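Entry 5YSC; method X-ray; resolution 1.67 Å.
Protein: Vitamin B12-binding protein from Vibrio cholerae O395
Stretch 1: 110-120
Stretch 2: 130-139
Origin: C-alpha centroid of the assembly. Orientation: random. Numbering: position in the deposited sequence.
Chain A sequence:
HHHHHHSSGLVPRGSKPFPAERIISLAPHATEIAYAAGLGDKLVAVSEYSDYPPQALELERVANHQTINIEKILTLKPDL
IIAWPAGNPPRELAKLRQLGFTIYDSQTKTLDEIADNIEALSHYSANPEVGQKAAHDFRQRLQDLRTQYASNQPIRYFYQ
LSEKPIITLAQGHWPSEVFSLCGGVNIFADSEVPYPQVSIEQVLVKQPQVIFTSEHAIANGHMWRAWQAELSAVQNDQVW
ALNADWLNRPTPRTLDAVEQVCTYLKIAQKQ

Stretch 1, residues 110-120: TLDEIADNIEA
Stretch 2 (130-139) VGQKAAHDFR

Small residues let helices approach closely, and longer side chains at the margins then secure the fit; two helical stretches of the vitamin B12-binding protein from Vibrio cholerae illustrate the principle. Stretch 2 is helical throughout, from V130 to R139, with phi/psi near -62/-44. Stretch 1 enters its helix through T110, which is extended at -114/165, and continues in helical conformation to A120. The helices run antiparallel, their N-to-C directions at 169° and their axes 8.2 Å apart at closest approach. Register is set by A115 opposite A135, with CA atoms 4.7 Å apart, and by E119 opposite Q132, with CA atoms 5.7 Å apart. Within each helix, i to i+4 bonds such as E119 N to A115 O (2.9 Å) and R139 N to A135 O (2.9 Å) maintain the backbone.

At the start of stretch 1, T110 (chi1 74°, p) caps the helix: its OG1 accepts from E113 N at 3.1 Å.

The alanines meet where the backbones are nearest. A115 and A135 both point toward the opposing helix, and A135 CB rests 3.7 Å from A115 O, a methyl group against a carbonyl. I118 (m, t) spreads over the neighbouring turn of stretch 2, its CG2 lying 3.6 Å from G131 O, 4.0 Å from A134 CB and 4.2 Å from A135 CB. G131 presents no side chain here; an ideal CB would point toward stretch 1 and lie 3.5 Å from I118 O.

F138 (chi1 -175°, t; chi2 -82°) fills the space toward the beginning of stretch 1. A115 N lies over one face of its ring, A115 CB is 3.7 Å from F138 CD1, and I114 CG2 (I114 is m, t) approaches F138 CE2 to 3.6 Å. The two carbon contacts, with A115 CB and I114 CG2, are apolar packing, while L111 O comes within 3.5 Å of F138 CE1.

The R139 chain (chi1 -69°, m; then t, t; chi4 106°) starts sideways, and its CG packs 3.6 Å from A115 CB, which also lies over one face of the guanidinium. The carboxylates sit at the edge, where the N-H groups can reach them: R139 NH2 forms salt-bridge hydrogen bonds to D116 OD1 at 3.1 Å and E119 OE1 at 2.9 Å, and NH1 adds a weak bond to E119 OE1 at 3.2 Å. D116 is m and E119 t, t. Water 1 accepts from R139 NE at a short 2.4 Å and donates to D116 OD1 at 2.9 Å, linking the same pair a second time.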

ATOM      1  N   THR A 110      -6.257   4.435   5.645  1.00 15.07           N
ATOM      2  CA  THR A 110      -6.182   3.835   6.970  1.00 14.59           C
ATOM      3  C   THR A 110      -6.150   2.315   6.880  1.00 12.95           C
ATOM      4  O   THR A 110      -6.528   1.720   5.872  1.00 14.20           O
ATOM      5  CB  THR A 110      -7.376   4.212   7.848  1.00 18.79           C
ATOM      6  OG1 THR A 110      -8.527   3.507   7.412  1.00 17.72           O
ATOM      7  CG2 THR A 110      -7.635   5.690   7.802  1.00 19.34           C
ATOM      8  N   LEU A 111      -5.759   1.698   8.007  1.00 19.73           N
ATOM      9  CA  LEU A 111      -5.735   0.235   8.093  1.00 14.32           C
ATOM     10  C   LEU A 111      -7.136  -0.346   8.174  1.00 15.15           C
ATOM     11  O   LEU A 111      -7.430  -1.372   7.571  1.00 14.44           O
ATOM     12  CB  LEU A 111      -4.920  -0.209   9.310  1.00 17.06           C
ATOM     13  CG  LEU A 111      -3.417  -0.024   9.126  1.00 16.06           C
ATOM     14  CD1 LEU A 111      -2.761   0.011  10.467  1.00 21.34           C
ATOM     15  CD2 LEU A 111      -2.812  -1.153   8.223  1.00 15.80           C
ATOM     16  N   ASP A 112      -8.027   0.302   8.911  1.00 16.67           N
ATOM     17  CA  ASP A 112      -9.375  -0.231   8.985  1.00 17.83           C
ATOM     18  C   ASP A 112     -10.064  -0.187   7.624  1.00 15.09           C
ATOM     19  O   ASP A 112     -10.918  -1.026   7.349  1.00 17.77           O
ATOM     20  CB  ASP A 112     -10.181   0.535  10.051  1.00 22.01           C
ATOM     21  CG  ASP A 112      -9.635   0.319  11.475  1.00 23.41           C
ATOM     22  OD1 ASP A 112      -9.953  -0.687  12.112  1.00 23.94           O
ATOM     23  OD2 ASP A 112      -8.866   1.145  11.944  1.00 28.84           O
ATOM     24  N   GLU A 113      -9.676   0.750   6.750  1.00 16.75           N
ATOM     25  CA  GLU A 113     -10.260   0.819   5.414  1.00 15.28           C
ATOM     26  C   GLU A 113     -10.001  -0.447   4.583  1.00 14.71           C
ATOM     27  O   GLU A 113     -10.740  -0.740   3.631  1.00 12.99           O
ATOM     28  CB  GLU A 113      -9.732   2.059   4.674  1.00 13.96           C
ATOM     29  CG  GLU A 113     -10.512   3.331   5.067  1.00 16.37           C
ATOM     30  CD  GLU A 113      -9.981   4.631   4.488  1.00 18.24           C
ATOM     31  OE1 GLU A 113      -8.842   4.743   3.971  1.00 15.23           O
ATOM     32  OE2 GLU A 113     -10.737   5.617   4.622  1.00 21.59           O
ATOM     33  N   ILE A 114      -8.931  -1.189   4.886  1.00 15.26           N
ATOM     34  CA  ILE A 114      -8.685  -2.415   4.137  1.00 13.27           C
ATOM     35  C   ILE A 114      -9.812  -3.396   4.393  1.00 15.26           C
ATOM     36  O   ILE A 114     -10.350  -4.007   3.476  1.00 14.43           O
ATOM     37  CB  ILE A 114      -7.307  -3.021   4.497  1.00 10.92           C
ATOM     38  CG1 ILE A 114      -6.193  -2.032   4.111  1.00 11.75           C
ATOM     39  CG2 ILE A 114      -7.104  -4.342   3.782  1.00 12.29           C
ATOM     40  CD1 ILE A 114      -4.823  -2.394   4.603  1.00 11.25           C
ATOM     41  N   ALA A 115     -10.136  -3.609   5.651  1.00 10.70           N
ATOM     42  CA  ALA A 115     -11.242  -4.493   5.956  1.00 12.80           C
ATOM     43  C   ALA A 115     -12.548  -3.944   5.384  1.00 13.99           C
ATOM     44  O   ALA A 115     -13.354  -4.703   4.834  1.00 14.70           O
ATOM     45  CB  ALA A 115     -11.346  -4.687   7.462  1.00 18.35           C
ATOM     46  N   ASP A 116     -12.743  -2.627   5.468  1.00 17.72           N
ATOM     47  CA  ASP A 116     -13.944  -2.012   4.898  1.00 19.20           C
ATOM     48  C   ASP A 116     -14.045  -2.317   3.408  1.00 19.92           C
ATOM     49  O   ASP A 116     -15.124  -2.625   2.893  1.00 19.80           O
ATOM     50  CB  ASP A 116     -13.938  -0.483   5.099  1.00 21.26           C
ATOM     51  CG  ASP A 116     -13.962  -0.037   6.553  1.00 26.71           C
ATOM     52  OD1 ASP A 116     -14.354  -0.798   7.471  1.00 25.56           O
ATOM     53  OD2 ASP A 116     -13.584   1.135   6.749  1.00 28.54           O
ATOM     54  N   ASN A 117     -12.932  -2.155   2.686  1.00 16.84           N
ATOM     55  CA  ASN A 117     -12.888  -2.507   1.266  1.00 16.38           C
ATOM     56  C   ASN A 117     -13.328  -3.953   1.008  1.00 17.23           C
ATOM     57  O   ASN A 117     -14.109  -4.221   0.095  1.00 16.25           O
ATOM     58  CB  ASN A 117     -11.465  -2.319   0.716  1.00 14.86           C
ATOM     59  CG  ASN A 117     -11.214  -0.956   0.136  1.00 16.82           C
ATOM     60  OD1 ASN A 117     -11.481  -0.713  -1.056  1.00 18.76           O
ATOM     61  ND2 ASN A 117     -10.562  -0.117   0.900  1.00 16.30           N
ATOM     62  N   ILE A 118     -12.767  -4.909   1.756  1.00 13.83           N
ATOM     63  CA  ILE A 118     -13.076  -6.307   1.540  1.00 13.91           C
ATOM     64  C   ILE A 118     -14.551  -6.563   1.803  1.00 18.10           C
ATOM     65  O   ILE A 118     -15.208  -7.263   1.022  1.00 16.99           O
ATOM     66  CB  ILE A 118     -12.186  -7.205   2.422  1.00 14.00           C
ATOM     67  CG1 ILE A 118     -10.714  -6.987   2.068  1.00 14.10           C
ATOM     68  CG2 ILE A 118     -12.579  -8.689   2.242  1.00 15.91           C
ATOM     69  CD1 ILE A 118      -9.698  -7.674   3.025  1.00 11.46           C
ATOM     70  N   GLU A 119     -15.091  -5.972   2.883  1.00 21.23           N
ATOM     71  CA  GLU A 119     -16.487  -6.210   3.240  1.00 22.13           C
ATOM     72  C   GLU A 119     -17.417  -5.599   2.201  1.00 20.16           C
ATOM     73  O   GLU A 119     -18.358  -6.252   1.743  1.00 22.91           O
ATOM     74  CB  GLU A 119     -16.764  -5.665   4.638  1.00 25.07           C
ATOM     75  CG  GLU A 119     -18.209  -5.835   5.096  1.00 36.04           C
ATOM     76  CD  GLU A 119     -18.384  -5.379   6.525  1.00 45.14           C
ATOM     77  OE1 GLU A 119     -17.625  -4.480   6.956  1.00 45.06           O
ATOM     78  OE2 GLU A 119     -19.269  -5.923   7.220  1.00 50.39           O
ATOM     79  N   ALA A 120     -17.113  -4.391   1.747  1.00 21.56           N
ATOM     80  CA  ALA A 120     -17.862  -3.806   0.637  1.00 21.00           C
ATOM     81  C   ALA A 120     -17.798  -4.671  -0.611  1.00 20.26           C
ATOM     82  O   ALA A 120     -18.815  -4.923  -1.267  1.00 20.84           O
ATOM     83  CB  ALA A 120     -17.332  -2.401   0.328  1.00 20.85           C
ATOM     84  N   VAL A 130     -17.193 -15.532   1.949  1.00 26.01           N
ATOM     85  CA  VAL A 130     -15.730 -15.514   1.790  1.00 23.57           C
ATOM     86  C   VAL A 130     -15.165 -14.165   2.210  1.00 20.03           C
ATOM     87  O   VAL A 130     -14.251 -14.071   3.041  1.00 22.64           O
ATOM     88  CB  VAL A 130     -15.348 -15.838   0.334  1.00 28.04           C
ATOM     89  CG1 VAL A 130     -13.821 -15.754   0.131  1.00 24.55           C
ATOM     90  CG2 VAL A 130     -15.896 -17.175  -0.087  1.00 27.99           C
ATOM     91  N   GLY A 131     -15.681 -13.097   1.604  1.00 20.61           N
ATOM     92  CA  GLY A 131     -15.244 -11.758   1.963  1.00 20.50           C
ATOM     93  C   GLY A 131     -15.647 -11.358   3.365  1.00 22.84           C
ATOM     94  O   GLY A 131     -14.898 -10.681   4.072  1.00 20.12           O
ATOM     95  N   GLN A 132     -16.849 -11.761   3.796  1.00 20.26           N
ATOM     96  CA  GLN A 132     -17.243 -11.533   5.174  1.00 24.53           C
ATOM     97  C   GLN A 132     -16.195 -12.114   6.113  1.00 25.06           C
ATOM     98  O   GLN A 132     -15.751 -11.456   7.062  1.00 24.06           O
ATOM     99  CB  GLN A 132     -18.621 -12.169   5.396  1.00 24.90           C
ATOM    100  CG  GLN A 132     -19.755 -11.317   4.861  1.00 27.35           C
ATOM    101  CD  GLN A 132     -21.030 -12.130   4.543  1.00 30.71           C
ATOM    102  OE1 GLN A 132     -21.109 -13.331   4.828  1.00 32.94           O
ATOM    103  NE2 GLN A 132     -22.002 -11.480   3.910  1.00 33.96           N
ATOM    104  N   LYS A 133     -15.765 -13.338   5.826  1.00 30.04           N
ATOM    105  CA  LYS A 133     -14.784 -14.001   6.681  1.00 30.54           C
ATOM    106  C   LYS A 133     -13.427 -13.313   6.601  1.00 25.98           C
ATOM    107  O   LYS A 133     -12.767 -13.087   7.626  1.00 26.43           O
ATOM    108  CB  LYS A 133     -14.659 -15.473   6.290  1.00 29.57           C
ATOM    109  CG  LYS A 133     -13.619 -16.203   7.113  1.00 28.36           C
ATOM    110  CD  LYS A 133     -13.557 -17.648   6.684  1.00 33.53           C
ATOM    111  CE  LYS A 133     -12.312 -18.318   7.196  1.00 36.87           C
ATOM    112  NZ  LYS A 133     -12.361 -18.342   8.667  1.00 40.24           N
ATOM    113  N   ALA A 134     -12.988 -12.979   5.388  1.00 19.88           N
ATOM    114  CA  ALA A 134     -11.672 -12.361   5.254  1.00 18.27           C
ATOM    115  C   ALA A 134     -11.606 -11.045   6.010  1.00 18.80           C
ATOM    116  O   ALA A 134     -10.607 -10.755   6.672  1.00 16.51           O
ATOM    117  CB  ALA A 134     -11.338 -12.169   3.779  1.00 16.72           C
ATOM    118  N   ALA A 135     -12.661 -10.224   5.920  1.00 19.47           N
ATOM    119  CA  ALA A 135     -12.680  -8.954   6.640  1.00 19.42           C
ATOM    120  C   ALA A 135     -12.713  -9.172   8.146  1.00 21.51           C
ATOM    121  O   ALA A 135     -12.071  -8.437   8.908  1.00 23.16           O
ATOM    122  CB  ALA A 135     -13.884  -8.118   6.197  1.00 20.84           C
ATOM    123  N   HIS A 136     -13.457 -10.185   8.570  1.00 25.69           N
ATOM    124  CA  HIS A 136     -13.536 -10.494   9.983  1.00 28.58           C
ATOM    125  C   HIS A 136     -12.153 -10.855  10.485  1.00 28.77           C
ATOM    126  O   HIS A 136     -11.703 -10.339  11.497  1.00 27.08           O
ATOM    127  CB  HIS A 136     -14.502 -11.646  10.242  1.00 31.93           C
ATOM    128  CG  HIS A 136     -14.402 -12.211  11.623  1.00 39.80           C
ATOM    129  ND1 HIS A 136     -15.132 -11.721  12.682  1.00 45.18           N
ATOM    130  CD2 HIS A 136     -13.643 -13.214  12.121  1.00 40.15           C
ATOM    131  CE1 HIS A 136     -14.832 -12.403  13.773  1.00 46.34           C
ATOM    132  NE2 HIS A 136     -13.931 -13.315  13.458  1.00 44.77           N
ATOM    133  N   ASP A 137     -11.481 -11.741   9.761  1.00 23.70           N
ATOM    134  CA  ASP A 137     -10.159 -12.198  10.182  1.00 21.05           C
ATOM    135  C   ASP A 137      -9.175 -11.038  10.193  1.00 18.51           C
ATOM    136  O   ASP A 137      -8.372 -10.902  11.118  1.00 19.48           O
ATOM    137  CB  ASP A 137      -9.664 -13.313   9.258  1.00 19.03           C
ATOM    138  CG  ASP A 137     -10.442 -14.623   9.421  1.00 26.56           C
ATOM    139  OD1 ASP A 137     -11.086 -14.809  10.465  1.00 26.94           O
ATOM    140  OD2 ASP A 137     -10.416 -15.461   8.503  1.00 26.54           O
ATOM    141  N   PHE A 138      -9.212 -10.198   9.155  1.00 17.46           N
ATOM    142  CA  PHE A 138      -8.364  -9.003   9.117  1.00 18.00           C
ATOM    143  C   PHE A 138      -8.577  -8.140  10.347  1.00 22.81           C
ATOM    144  O   PHE A 138      -7.621  -7.666  10.968  1.00 19.53           O
ATOM    145  CB  PHE A 138      -8.654  -8.161   7.858  1.00 16.19           C
ATOM    146  CG  PHE A 138      -7.734  -6.994   7.686  1.00 15.44           C
ATOM    147  CD1 PHE A 138      -7.960  -5.826   8.363  1.00 17.56           C
ATOM    148  CD2 PHE A 138      -6.622  -7.059   6.840  1.00 13.00           C
ATOM    149  CE1 PHE A 138      -7.110  -4.745   8.230  1.00 16.29           C
ATOM    150  CE2 PHE A 138      -5.770  -5.986   6.700  1.00 13.12           C
ATOM    151  CZ  PHE A 138      -5.996  -4.832   7.408  1.00 13.68           C
ATOM    152  N   ARG A 139      -9.843  -7.866  10.678  1.00 18.91           N
ATOM    153  CA  ARG A 139     -10.134  -7.012  11.817  1.00 20.02           C
ATOM    154  C   ARG A 139      -9.585  -7.601  13.110  1.00 25.04           C
ATOM    155  O   ARG A 139      -9.044  -6.878  13.960  1.00 23.46           O
ATOM    156  CB  ARG A 139     -11.645  -6.802  11.910  1.00 22.16           C
ATOM    157  CG  ARG A 139     -12.183  -5.944  10.765  1.00 21.22           C
ATOM    158  CD  ARG A 139     -13.585  -5.368  11.032  1.00 29.13           C
ATOM    159  NE  ARG A 139     -13.980  -4.421   9.978  1.00 28.79           N
ATOM    160  CZ  ARG A 139     -14.868  -4.664   9.017  1.00 29.29           C
ATOM    161  NH1 ARG A 139     -15.526  -5.815   8.964  1.00 32.29           N
ATOM    162  NH2 ARG A 139     -15.136  -3.718   8.121  1.00 23.76           N
TER
HETATM  163  O   HOH W   1     -12.848  -2.324   9.453  1.00 37.63           O